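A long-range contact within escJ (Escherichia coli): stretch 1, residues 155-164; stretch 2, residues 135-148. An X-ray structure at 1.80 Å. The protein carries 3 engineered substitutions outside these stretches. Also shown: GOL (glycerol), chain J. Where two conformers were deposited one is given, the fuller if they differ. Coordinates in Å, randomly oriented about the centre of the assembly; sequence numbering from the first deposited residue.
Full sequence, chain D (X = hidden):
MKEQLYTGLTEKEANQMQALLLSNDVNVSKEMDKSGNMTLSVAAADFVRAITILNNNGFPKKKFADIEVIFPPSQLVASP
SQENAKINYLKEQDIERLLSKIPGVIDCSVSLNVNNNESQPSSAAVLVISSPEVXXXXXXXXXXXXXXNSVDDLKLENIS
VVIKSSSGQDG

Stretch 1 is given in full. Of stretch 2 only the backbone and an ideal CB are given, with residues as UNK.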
# COMPACT_ATOMS: atom_id res chain seq x y z
N LYS D 155 16.03 -4.67 35.50
CA LYS D 155 16.21 -3.56 36.42
C LYS D 155 15.10 -2.52 36.25
O LYS D 155 14.58 -2.34 35.14
CB LYS D 155 17.56 -2.88 36.19
CG LYS D 155 18.77 -3.78 36.41
CD LYS D 155 20.03 -3.08 35.89
CE LYS D 155 21.32 -3.78 36.34
NZ LYS D 155 22.46 -2.82 36.39
N LEU D 156 14.80 -1.82 37.33
CA LEU D 156 13.80 -0.74 37.38
C LEU D 156 13.99 0.31 36.29
O LEU D 156 13.02 0.77 35.69
CB LEU D 156 13.87 -0.04 38.74
CG LEU D 156 12.74 -0.12 39.76
CD1 LEU D 156 11.82 -1.32 39.60
CD2 LEU D 156 13.29 -0.03 41.17
N GLU D 157 15.25 0.71 36.06
CA GLU D 157 15.56 1.75 35.10
C GLU D 157 15.20 1.35 33.66
O GLU D 157 15.08 2.22 32.80
CB GLU D 157 17.05 2.16 35.18
CG GLU D 157 18.00 1.11 34.62
CD GLU D 157 19.43 1.23 35.16
OE1 GLU D 157 20.24 1.95 34.54
OE2 GLU D 157 19.74 0.60 36.20
N ASN D 158 15.03 0.05 33.40
CA ASN D 158 14.70 -0.44 32.07
C ASN D 158 13.25 -0.95 31.97
O ASN D 158 12.95 -1.78 31.13
CB ASN D 158 15.68 -1.55 31.66
CG ASN D 158 17.14 -1.08 31.68
OD1 ASN D 158 18.02 -1.76 32.21
ND2 ASN D 158 17.37 0.10 31.14
N ILE D 159 12.37 -0.43 32.82
CA ILE D 159 10.93 -0.68 32.71
C ILE D 159 10.24 0.66 32.48
O ILE D 159 10.36 1.58 33.29
CB ILE D 159 10.37 -1.36 33.99
CG1 ILE D 159 11.11 -2.67 34.27
CG2 ILE D 159 8.87 -1.63 33.82
CD1 ILE D 159 10.84 -3.23 35.66
N SER D 160 9.50 0.77 31.38
CA SER D 160 8.74 1.95 31.09
C SER D 160 7.30 1.63 31.46
O SER D 160 6.76 0.65 30.96
CB SER D 160 8.86 2.32 29.61
OG SER D 160 8.41 3.64 29.40
N VAL D 161 6.69 2.43 32.33
CA VAL D 161 5.27 2.32 32.65
C VAL D 161 4.56 3.59 32.21
O VAL D 161 4.94 4.71 32.58
CB VAL D 161 5.04 2.05 34.17
CG1 VAL D 161 3.53 1.99 34.50
CG2 VAL D 161 5.73 0.77 34.56
N VAL D 162 3.53 3.42 31.39
CA VAL D 162 2.71 4.53 30.97
C VAL D 162 1.29 4.21 31.41
O VAL D 162 0.81 3.11 31.17
CB VAL D 162 2.78 4.74 29.47
CG1 VAL D 162 1.79 5.78 29.00
CG2 VAL D 162 4.25 5.14 29.06
N ILE D 163 0.65 5.17 32.07
CA ILE D 163 -0.74 5.01 32.52
C ILE D 163 -1.63 6.05 31.85
O ILE D 163 -1.30 7.22 31.78
CB ILE D 163 -0.84 5.01 34.07
CG1 ILE D 163 -0.34 6.32 34.69
CG2 ILE D 163 -0.06 3.81 34.67
CD1 ILE D 163 -0.67 6.44 36.17
N LYS D 164 -2.78 5.60 31.32
CA LYS D 164 -3.74 6.48 30.69
C LYS D 164 -5.16 6.13 31.15
O LYS D 164 -5.47 4.97 31.37
CB LYS D 164 -3.70 6.33 29.17
CG LYS D 164 -2.38 6.72 28.50
CD LYS D 164 -2.16 8.23 28.53
CE LYS D 164 -0.68 8.56 28.38
NZ LYS D 164 -0.44 10.00 28.07
N UNK D 135 -7.01 7.22 39.70
CA UNK D 135 -5.63 7.68 39.39
C UNK D 135 -4.65 6.63 39.87
O UNK D 135 -4.49 6.43 41.08
CB UNK D 135 -5.32 9.03 40.04
N UNK D 136 -4.00 5.95 38.94
CA UNK D 136 -3.09 4.87 39.25
C UNK D 136 -1.65 5.38 39.48
O UNK D 136 -0.76 4.59 39.72
CB UNK D 136 -3.11 3.84 38.12
N UNK D 137 -1.43 6.68 39.39
CA UNK D 137 -0.07 7.20 39.55
C UNK D 137 0.61 6.73 40.84
O UNK D 137 1.76 6.35 40.78
CB UNK D 137 -0.10 8.73 39.52
N UNK D 138 -0.07 6.72 41.98
CA UNK D 138 0.56 6.20 43.22
C UNK D 138 0.96 4.73 43.17
O UNK D 138 1.79 4.30 43.99
CB UNK D 138 -0.40 6.40 44.40
N UNK D 139 0.38 3.96 42.25
CA UNK D 139 0.70 2.55 42.07
C UNK D 139 1.83 2.26 41.08
O UNK D 139 2.23 1.12 40.92
CB UNK D 139 -0.56 1.81 41.61
N UNK D 140 2.39 3.27 40.42
CA UNK D 140 3.42 3.02 39.42
C UNK D 140 4.66 2.33 40.00
O UNK D 140 5.16 1.40 39.41
CB UNK D 140 3.83 4.34 38.76
N UNK D 141 5.12 2.78 41.16
CA UNK D 141 6.26 2.14 41.81
C UNK D 141 5.98 0.65 42.12
O UNK D 141 6.84 -0.20 41.90
CB UNK D 141 6.61 2.89 43.10
N UNK D 142 4.75 0.34 42.56
CA UNK D 142 4.35 -1.04 42.81
C UNK D 142 4.30 -1.86 41.54
O UNK D 142 4.78 -2.98 41.49
CB UNK D 142 2.98 -1.08 43.50
N UNK D 143 3.70 -1.30 40.50
CA UNK D 143 3.65 -1.97 39.20
C UNK D 143 5.04 -2.30 38.69
O UNK D 143 5.30 -3.40 38.24
CB UNK D 143 2.92 -1.10 38.18
N UNK D 144 5.96 -1.34 38.77
CA UNK D 144 7.30 -1.57 38.29
C UNK D 144 7.98 -2.68 39.09
O UNK D 144 8.64 -3.52 38.52
CB UNK D 144 8.12 -0.28 38.36
N UNK D 145 7.77 -2.69 40.40
CA UNK D 145 8.38 -3.72 41.24
C UNK D 145 7.80 -5.11 40.95
O UNK D 145 8.56 -6.09 40.91
CB UNK D 145 8.19 -3.37 42.72
N UNK D 146 6.50 -5.21 40.71
CA UNK D 146 5.88 -6.47 40.29
C UNK D 146 6.44 -6.99 38.96
O UNK D 146 6.79 -8.16 38.84
CB UNK D 146 4.37 -6.29 40.17
N UNK D 147 6.56 -6.11 37.97
CA UNK D 147 7.11 -6.48 36.68
C UNK D 147 8.58 -6.89 36.83
O UNK D 147 8.98 -7.92 36.30
CB UNK D 147 6.97 -5.32 35.69
N UNK D 148 9.34 -6.11 37.58
CA UNK D 148 10.76 -6.38 37.79
C UNK D 148 10.98 -7.80 38.29
O UNK D 148 11.80 -8.53 37.76
CB UNK D 148 11.35 -5.38 38.78
C1 GOL J . 9.06 6.45 32.05
O1 GOL J . 9.39 5.68 30.90
C2 GOL J . 8.01 5.76 32.92
O2 GOL J . 8.44 4.49 33.31
C3 GOL J . 7.71 6.56 34.19
O3 GOL J . 6.63 5.96 34.89

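Strand 159-164 offers the helix one face: I159, V161 and I163 point across, while S160 and V162 point away and K164 is out of reach. L156, before the strand, adds a methyl at the far end.

Position 135 points away, with nothing of stretch 1 near its ideal CB, so small or polar residues suit it. It is asparagine, whose OD1 accepts a hydrogen bond from the backbone N of 137 at 3.0 Å.

At 136 the CB points toward stretch 1, 4.1 Å from I163 CD1, which favours an aliphatic residue. Leucine is found, and its CB makes that contact. Position 137 is set sideways, its ideal CB also 4.1 Å from I163 CD1; little is asked beyond a small or apolar group. Alanine supplies it, CB to I163 CD1 being 4.0 Å.

Positions 138 and 139 meet nothing opposite. At 138 a phi of -62° permits proline, the deposited residue; 139 is serine.

Position 140 points toward the strand, its ideal CB 4.9 Å from V161 CG1, leaving room for a branched aliphatic such as valine or isoleucine. It is valine, which bridges two strand residues: CG1 lies 4.2 Å from V161 CB, and CG2 lies 4.1 Å from I163 CD1.

Positions 141 and 142 look out to space free of stretch 1, and many residues would do; they are isoleucine and glutamine.

About one turn on from 140, position 143 points toward V161, whose CG1 lies 4.8 Å from the ideal CB. Valine, leucine or isoleucine would fit. The isoleucine there sets CG2 4.2 Å from V161 CG2.

Position 144 looks onto L156 CD1, V161 CG2 and I159 CG2, yet the carbonyls of L156 and I159 and the glycerol lie farther along. A long aliphatic would suit, better still one with a donor at its tip. Lysine does both: CG packs 3.5 Å from V161 CG2, while NZ donates to glycerol O2 at 3.1 Å and to a water at 2.7 Å. That water donates in turn to the O atoms of L156 and I159, so the link is indirect.

Position 145 points away, with L156 CD1 5.2 Å from its ideal CB; polar residues are tolerated. Asparagine bends back until OD1 is 3.6 Å from L156 CD1. Position 146, out of reach, is leucine.

Position 147 points toward I159 CD1, 4.4 Å from its ideal CB, and calls for a compact aliphatic. Valine answers, CG1 to I159 CD1 being 4.2 Å.

At 148 the CB points toward stretch 1, with I159 CD1 3.8 Å and L156 CD1 4.2 Å from the ideal CB, so a flexible chain with an apolar stem suits. Lysine lays its CD 3.9 Å from L156 CD1.

Stretch 2, residues 135-148: NLAPSVIQIKNLVK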
# COMPACT_ATOMS: atom_id res chain seq x y z
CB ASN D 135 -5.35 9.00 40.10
CG ASN D 135 -3.92 9.45 39.95
OD1 ASN D 135 -3.21 9.01 39.05
ND2 ASN D 135 -3.50 10.36 40.81
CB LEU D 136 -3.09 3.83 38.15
CG LEU D 136 -4.39 3.01 38.07
CD1 LEU D 136 -4.24 1.99 36.96
CD2 LEU D 136 -4.69 2.36 39.41
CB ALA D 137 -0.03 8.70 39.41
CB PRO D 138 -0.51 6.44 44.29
CG PRO D 138 -1.38 7.49 43.73
CD PRO D 138 -1.43 7.22 42.25
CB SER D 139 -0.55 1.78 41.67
OG SER D 139 -1.53 1.92 42.68
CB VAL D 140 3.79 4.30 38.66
CG1 VAL D 140 5.03 4.11 37.78
CG2 VAL D 140 2.65 4.71 37.82
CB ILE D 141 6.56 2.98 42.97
CG1 ILE D 141 7.45 4.15 42.52
CG2 ILE D 141 7.29 2.17 44.06
CD1 ILE D 141 7.72 5.14 43.59
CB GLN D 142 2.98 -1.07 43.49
CG GLN D 142 3.05 -0.61 44.94
CD GLN D 142 1.68 -0.33 45.55
OE1 GLN D 142 1.44 -0.65 46.73
NE2 GLN D 142 0.81 0.28 44.77
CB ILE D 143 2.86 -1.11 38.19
CG1 ILE D 143 1.37 -1.11 38.57
CG2 ILE D 143 3.07 -1.62 36.77
CD1 ILE D 143 0.57 -0.01 37.93
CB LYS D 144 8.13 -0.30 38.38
CG LYS D 144 7.79 0.69 37.34
CD LYS D 144 8.91 1.75 37.22
CE LYS D 144 8.58 2.73 36.12
NZ LYS D 144 9.42 3.96 36.25
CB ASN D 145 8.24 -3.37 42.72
CG ASN D 145 9.25 -2.33 43.19
OD1 ASN D 145 10.38 -2.28 42.70
ND2 ASN D 145 8.86 -1.51 44.16
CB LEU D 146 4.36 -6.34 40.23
CG LEU D 146 3.65 -6.09 41.57
CD1 LEU D 146 2.25 -5.60 41.35
CD2 LEU D 146 3.65 -7.35 42.42
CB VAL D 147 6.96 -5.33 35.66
CG1 VAL D 147 7.65 -5.67 34.37
CG2 VAL D 147 5.47 -5.07 35.41
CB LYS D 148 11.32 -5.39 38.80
CG LYS D 148 12.82 -5.57 39.09
CD LYS D 148 13.20 -4.88 40.37
CE LYS D 148 14.71 -5.00 40.62
NZ LYS D 148 15.09 -6.39 40.97
O HOH W 1 11.91 3.07 35.75
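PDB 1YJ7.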